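Local coordinates for major capsid protein (Paramecium bursaria Chlorella virus 1, PDB 5TIQ), which self-assembles as trimers into the icosahedral capsid of a large chlorella virus, forming its glycosylated outer shell, at residues 244-249 with 380-385; 57-62 with 203-208. All coordinates share one frame; numbering follows the deposited sequence.

Interaction 1: 244-249 with 380-385. With HG (mercury (II) ion), chain L.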
loop_
_atom_site.group_PDB
_atom_site.type_symbol
_atom_site.label_atom_id
_atom_site.label_comp_id
_atom_site.label_asym_id
_atom_site.label_seq_id
_atom_site.Cartn_x
_atom_site.Cartn_y
_atom_site.Cartn_z
ATOM N N THR A 244 -21.396 34.547 11.222
ATOM C CA THR A 244 -22.487 33.601 11.046
ATOM C C THR A 244 -22.011 32.458 10.159
ATOM O O THR A 244 -20.935 32.514 9.557
ATOM C CB THR A 244 -23.727 34.275 10.444
ATOM O OG1 THR A 244 -24.785 33.316 10.328
ATOM C CG2 THR A 244 -23.414 34.839 9.069
ATOM N N GLN A 245 -22.827 31.410 10.087
ATOM C CA GLN A 245 -22.541 30.242 9.258
ATOM C C GLN A 245 -23.290 30.400 7.938
ATOM O O GLN A 245 -24.507 30.211 7.876
ATOM C CB GLN A 245 -22.931 28.956 9.978
ATOM C CG GLN A 245 -21.983 28.572 11.106
ATOM C CD GLN A 245 -22.137 27.126 11.540
ATOM O OE1 GLN A 245 -22.812 26.830 12.524
ATOM N NE2 GLN A 245 -21.504 26.218 10.809
ATOM N N ALA A 246 -22.560 30.753 6.884
ATOM C CA ALA A 246 -23.159 30.863 5.562
ATOM C C ALA A 246 -23.571 29.490 5.040
ATOM O O ALA A 246 -22.988 28.463 5.397
ATOM C CB ALA A 246 -22.184 31.521 4.586
ATOM N N SER A 247 -24.589 29.483 4.184
ATOM C CA SER A 247 -25.079 28.268 3.553
ATOM C C SER A 247 -25.242 28.512 2.061
ATOM O O SER A 247 -25.192 29.650 1.586
ATOM C CB SER A 247 -26.403 27.799 4.172
ATOM O OG SER A 247 -27.446 28.713 3.896
ATOM N N GLN A 248 -25.446 27.426 1.316
ATOM C CA GLN A 248 -25.476 27.515 -0.136
ATOM C C GLN A 248 -26.023 26.217 -0.710
ATOM O O GLN A 248 -25.701 25.134 -0.217
ATOM C CB GLN A 248 -24.071 27.789 -0.687
ATOM C CG GLN A 248 -24.004 28.057 -2.173
ATOM C CD GLN A 248 -22.585 28.323 -2.634
ATOM O OE1 GLN A 248 -21.628 28.073 -1.901
ATOM N NE2 GLN A 248 -22.441 28.830 -3.851
ATOM N N ASN A 249 -26.853 26.338 -1.743
ATOM C CA ASN A 249 -27.370 25.197 -2.488
ATOM C C ASN A 249 -26.898 25.300 -3.931
ATOM O O ASN A 249 -27.122 26.322 -4.586
ATOM C CB ASN A 249 -28.899 25.142 -2.440
ATOM C CG ASN A 249 -29.432 24.885 -1.046
ATOM O OD1 ASN A 249 -28.867 24.098 -0.284
ATOM N ND2 ASN A 249 -30.536 25.546 -0.704
ATOM N N LEU A 380 -24.860 23.023 1.279
ATOM C CA LEU A 380 -23.610 23.289 1.973
ATOM C C LEU A 380 -23.827 24.264 3.119
ATOM O O LEU A 380 -24.601 25.219 3.001
ATOM C CB LEU A 380 -22.561 23.857 1.012
ATOM C CG LEU A 380 -22.245 22.990 -0.203
ATOM C CD1 LEU A 380 -21.261 23.693 -1.122
ATOM C CD2 LEU A 380 -21.694 21.645 0.249
ATOM N N THR A 381 -23.132 24.012 4.225
ATOM C CA THR A 381 -23.055 24.934 5.349
ATOM C C THR A 381 -21.587 25.111 5.692
ATOM O O THR A 381 -20.863 24.123 5.850
ATOM C CB THR A 381 -23.832 24.418 6.565
ATOM O OG1 THR A 381 -25.219 24.298 6.234
ATOM C CG2 THR A 381 -23.685 25.378 7.738
ATOM N N TYR A 382 -21.147 26.359 5.800
ATOM C CA TYR A 382 -19.738 26.672 5.977
ATOM C C TYR A 382 -19.432 26.996 7.433
ATOM O O TYR A 382 -20.293 27.463 8.184
ATOM C CB TYR A 382 -19.327 27.843 5.081
ATOM C CG TYR A 382 -19.482 27.545 3.608
ATOM C CD1 TYR A 382 -18.573 26.729 2.950
ATOM C CD2 TYR A 382 -20.542 28.068 2.878
ATOM C CE1 TYR A 382 -18.709 26.446 1.607
ATOM C CE2 TYR A 382 -20.684 27.791 1.531
ATOM C CZ TYR A 382 -19.764 26.977 0.903
ATOM O OH TYR A 382 -19.896 26.691 -0.435
ATOM N N LYS A 383 -18.192 26.724 7.829
ATOM C CA LYS A 383 -17.737 27.097 9.156
ATOM C C LYS A 383 -17.672 28.616 9.288
ATOM O O LYS A 383 -17.623 29.357 8.301
ATOM C CB LYS A 383 -16.367 26.491 9.450
ATOM C CG LYS A 383 -16.318 24.974 9.351
ATOM C CD LYS A 383 -14.908 24.461 9.591
ATOM C CE LYS A 383 -14.812 22.962 9.380
ATOM N NZ LYS A 383 -13.422 22.476 9.582
ATOM N N THR A 384 -17.670 29.078 10.534
ATOM C CA THR A 384 -17.516 30.499 10.832
ATOM C C THR A 384 -16.026 30.817 10.834
ATOM O O THR A 384 -15.308 30.472 11.774
ATOM C CB THR A 384 -18.161 30.838 12.170
ATOM O OG1 THR A 384 -19.545 30.471 12.138
ATOM C CG2 THR A 384 -18.046 32.326 12.453
ATOM N N CYS A 385 -15.556 31.476 9.773
ATOM C CA CYS A 385 -14.133 31.781 9.614
ATOM C C CYS A 385 -13.767 32.972 10.502
ATOM O O CYS A 385 -13.552 34.098 10.048
ATOM C CB CYS A 385 -13.805 32.050 8.152
ATOM S SG CYS A 385 -15.051 33.030 7.283
HETATM HG HG HG L . -13.921 35.426 7.602
HETATM O O HOH W 1 -19.769 31.210 7.260
#

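Interaction 2: 57-62 with 203-208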
loop_
_atom_site.group_PDB
_atom_site.type_symbol
_atom_site.label_atom_id
_atom_site.label_comp_id
_atom_site.label_asym_id
_atom_site.label_seq_id
_atom_site.Cartn_x
_atom_site.Cartn_y
_atom_site.Cartn_z
ATOM N N THR A 57 -2.343 16.574 -30.964
ATOM C CA THR A 57 -1.635 15.401 -31.457
ATOM C C THR A 57 -2.644 14.426 -32.043
ATOM O O THR A 57 -3.639 14.098 -31.392
ATOM C CB THR A 57 -0.837 14.720 -30.339
ATOM O OG1 THR A 57 0.321 15.504 -30.024
ATOM C CG2 THR A 57 -0.406 13.327 -30.758
ATOM N N GLN A 58 -2.390 13.975 -33.267
ATOM C CA GLN A 58 -3.157 12.896 -33.877
ATOM C C GLN A 58 -2.363 11.603 -33.739
ATOM O O GLN A 58 -1.260 11.488 -34.287
ATOM C CB GLN A 58 -3.455 13.199 -35.344
ATOM C CG GLN A 58 -4.259 12.124 -36.053
ATOM C CD GLN A 58 -4.551 12.484 -37.493
ATOM O OE1 GLN A 58 -4.380 11.669 -38.397
ATOM N NE2 GLN A 58 -4.996 13.716 -37.713
ATOM N N ILE A 59 -2.925 10.637 -33.009
ATOM C CA ILE A 59 -2.209 9.401 -32.704
ATOM C C ILE A 59 -1.885 8.672 -34.001
ATOM O O ILE A 59 -2.776 8.381 -34.809
ATOM C CB ILE A 59 -3.030 8.516 -31.760
ATOM C CG1 ILE A 59 -3.486 9.302 -30.529
ATOM C CG2 ILE A 59 -2.225 7.298 -31.339
ATOM C CD1 ILE A 59 -2.359 9.808 -29.670
ATOM N N SER A 60 -0.604 8.380 -34.208
ATOM C CA SER A 60 -0.196 7.619 -35.378
ATOM C C SER A 60 -0.616 6.158 -35.234
ATOM O O SER A 60 -0.782 5.634 -34.129
ATOM C CB SER A 60 1.317 7.719 -35.581
ATOM O OG SER A 60 2.013 7.229 -34.447
ATOM N N ARG A 61 -0.777 5.494 -36.374
ATOM C CA ARG A 61 -1.323 4.138 -36.411
ATOM C C ARG A 61 -0.209 3.108 -36.590
ATOM O O ARG A 61 -0.134 2.383 -37.581
ATOM C CB ARG A 61 -2.371 4.028 -37.512
ATOM C CG ARG A 61 -3.481 5.049 -37.368
ATOM C CD ARG A 61 -4.605 4.809 -38.349
ATOM N NE ARG A 61 -5.867 5.302 -37.810
ATOM C CZ ARG A 61 -6.698 4.567 -37.079
ATOM N NH1 ARG A 61 -6.405 3.302 -36.811
ATOM N NH2 ARG A 61 -7.822 5.097 -36.621
ATOM N N ASN A 62 0.670 3.056 -35.589
ATOM C CA ASN A 62 1.782 2.114 -35.620
ATOM C C ASN A 62 1.363 0.728 -35.151
ATOM O O ASN A 62 1.790 -0.280 -35.725
ATOM C CB ASN A 62 2.928 2.639 -34.762
ATOM C CG ASN A 62 3.342 4.037 -35.150
ATOM O OD1 ASN A 62 2.745 5.016 -34.704
ATOM N ND2 ASN A 62 4.366 4.142 -35.985
ATOM N N VAL A 203 5.173 13.776 -26.387
ATOM C CA VAL A 203 4.019 12.918 -26.141
ATOM C C VAL A 203 4.357 11.502 -26.586
ATOM O O VAL A 203 4.786 11.289 -27.727
ATOM C CB VAL A 203 2.762 13.433 -26.864
ATOM C CG1 VAL A 203 1.600 12.488 -26.634
ATOM C CG2 VAL A 203 2.412 14.830 -26.383
ATOM N N TRP A 204 4.155 10.538 -25.690
ATOM C CA TRP A 204 4.501 9.147 -25.946
ATOM C C TRP A 204 3.286 8.264 -25.705
ATOM O O TRP A 204 2.626 8.376 -24.667
ATOM C CB TRP A 204 5.666 8.703 -25.061
ATOM C CG TRP A 204 6.934 9.424 -25.369
ATOM C CD1 TRP A 204 7.283 10.680 -24.963
ATOM C CD2 TRP A 204 8.023 8.941 -26.162
ATOM N NE1 TRP A 204 8.526 11.005 -25.449
ATOM C CE2 TRP A 204 9.001 9.954 -26.189
ATOM C CE3 TRP A 204 8.266 7.748 -26.851
ATOM C CZ2 TRP A 204 10.203 9.811 -26.879
ATOM C CZ3 TRP A 204 9.459 7.609 -27.536
ATOM C CH2 TRP A 204 10.413 8.634 -27.543
ATOM N N VAL A 205 2.998 7.389 -26.665
ATOM C CA VAL A 205 1.858 6.483 -26.602
ATOM C C VAL A 205 2.380 5.055 -26.670
ATOM O O VAL A 205 3.185 4.725 -27.547
ATOM C CB VAL A 205 0.855 6.755 -27.737
ATOM C CG1 VAL A 205 -0.289 5.753 -27.693
ATOM C CG2 VAL A 205 0.334 8.178 -27.651
ATOM N N ASP A 206 1.919 4.214 -25.746
ATOM C CA ASP A 206 2.279 2.802 -25.733
ATOM C C ASP A 206 1.331 2.026 -26.638
ATOM O O ASP A 206 0.109 2.098 -26.477
ATOM C CB ASP A 206 2.238 2.240 -24.311
ATOM C CG ASP A 206 3.424 2.685 -23.472
ATOM O OD1 ASP A 206 3.956 3.789 -23.715
ATOM O OD2 ASP A 206 3.834 1.920 -22.575
ATOM N N TYR A 207 1.897 1.295 -27.590
ATOM C CA TYR A 207 1.125 0.515 -28.541
ATOM C C TYR A 207 1.202 -0.967 -28.204
ATOM O O TYR A 207 2.221 -1.459 -27.713
ATOM C CB TYR A 207 1.623 0.739 -29.970
ATOM C CG TYR A 207 1.366 2.127 -30.507
ATOM C CD1 TYR A 207 2.193 3.191 -30.166
ATOM C CD2 TYR A 207 0.306 2.372 -31.368
ATOM C CE1 TYR A 207 1.966 4.464 -30.662
ATOM C CE2 TYR A 207 0.069 3.640 -31.870
ATOM C CZ TYR A 207 0.901 4.682 -31.512
ATOM O OH TYR A 207 0.670 5.945 -32.011
ATOM N N ILE A 208 0.108 -1.671 -28.476
ATOM C CA ILE A 208 0.040 -3.123 -28.372
ATOM C C ILE A 208 0.045 -3.694 -29.781
ATOM O O ILE A 208 -0.761 -3.285 -30.626
ATOM C CB ILE A 208 -1.210 -3.581 -27.601
ATOM C CG1 ILE A 208 -1.284 -2.900 -26.233
ATOM C CG2 ILE A 208 -1.208 -5.092 -27.442
ATOM C CD1 ILE A 208 -0.104 -3.191 -25.343
#

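Interaction 1: 244-249 with 380-385
An antiparallel two-strand ladder joins 244-249 to 380-385, with Ser-247 and Thr-381 as a non-hydrogen-bonded pair and Gln-248 and Leu-380 as the next, hydrogen-bonded one. Gln-248 N reaches Leu-380 O at 2.9 Å, and Leu-380 N returns to Gln-248 O at 2.7 Å. Further along, Tyr-382 N donates to Ala-246 O (2.8 Å). The side chains of Tyr-382 and Gln-248 add a rung of their own: the phenol OH donates a hydrogen bond to OE1 of the amide at 2.7 Å, and that oxygen sits at the ring edge, in plane, while amide and ring planes stand 51° apart. The glutamine gets there as an extended chain, with CG anti to the backbone N (chi1 -173°). Its OE1 also accepts from Ala-238 N and its NE2 donates to Glu-236 O, which should fix the amide's rotation.

Strand 376-387 belongs to the second jelly roll of this double jelly-roll capsid protein and runs between 247-251 and 312-319. The Tyr-382 ring meets Phe-265 of the facing sheet nearly at right angles, and its CD2 has Ala-246 CB 4.2 Å away. Beyond the paired residues, Gln-245 takes over: NE2 donates to Tyr-382 O at 3.1 Å, coming from 44° above the carbonyl plane, and bonds Asp-313 as well. Its CG lies 3.3 Å from Thr-384 OG1. Where strand 376-387 is interrupted at Lys-383, a water accepts from Ala-246 N and lies within hydrogen-bonding distance of the carbonyls of Thr-244 and Lys-383. Past it, a mercury ion is bound by Cys-385 through SG (2.7 Å) and the backbone O.

Interaction 2: 57-62 with 203-208
Thr-57, Ile-59 and Asn-62 run abreast of Val-203, Val-205 and Tyr-207, the two segments heading 27° apart, with the CA atoms of Asn-62 and Tyr-207 7.3 Å apart and those of Thr-57 and Val-203 8.1 Å. No backbone hydrogen bond spans that gap; side chains fill it. At one end Thr-57 OG1, which bonds Thr-44 O, lies 4.3 Å from Val-203 CG2, and Phe-176 packs on both residues. Next, the CD1 tip of Ile-59 meets Val-205 CG2 at 3.7 Å.

This is the interior of the first jelly roll: strand 54-58 lies at the margin of one sheet, strand 200-210 in the sheet facing it, and 57-62 is where the chain leaves the former. Tyr-207 reaches across between them, its ring held from both faces. Asn-62 CB stands over the ring centre, 4.2 Å from the centroid and 11° off the normal, a CH-pi contact; Val-205 CG1 covers the opposite face toward the rim. Ile-59 CG2 comes in obliquely, 4.1 Å from Tyr-207 CZ. The phenol OH donates to Ser-60 O at 2.6 Å, tilted 31° from the carbonyl plane, so the buried hydroxyl is tied to the departing loop. Gln-43 lends a weak bond from NE2 to the same hydroxyl and accepts from Ser-60 N through OE1, bracing both partners. Trp-204 points elsewhere, making a cation-pi contact with Arg-328 of a second subunit.

The two contacts lie on opposite sides of the chain's centre, with centres about 48 Å apart and nearest atoms about 36 Å apart, and they share no strand or sheet. They come in series: interaction 2 is complete by residue 208, before interaction 1 opens at 244, and helix 212-220 and strand 223-236 lie between. Each belongs to its own jelly roll, but they join different elements. In 57-62 with 203-208, two facing sheets meet through side chains; in 244-249 with 380-385, neighbouring strands of one sheet are bonded through their backbones. Strand 200-210 of the first jelly roll lies at the trimer interface, whereas the contact in the second lies away from it, touched by no other chain.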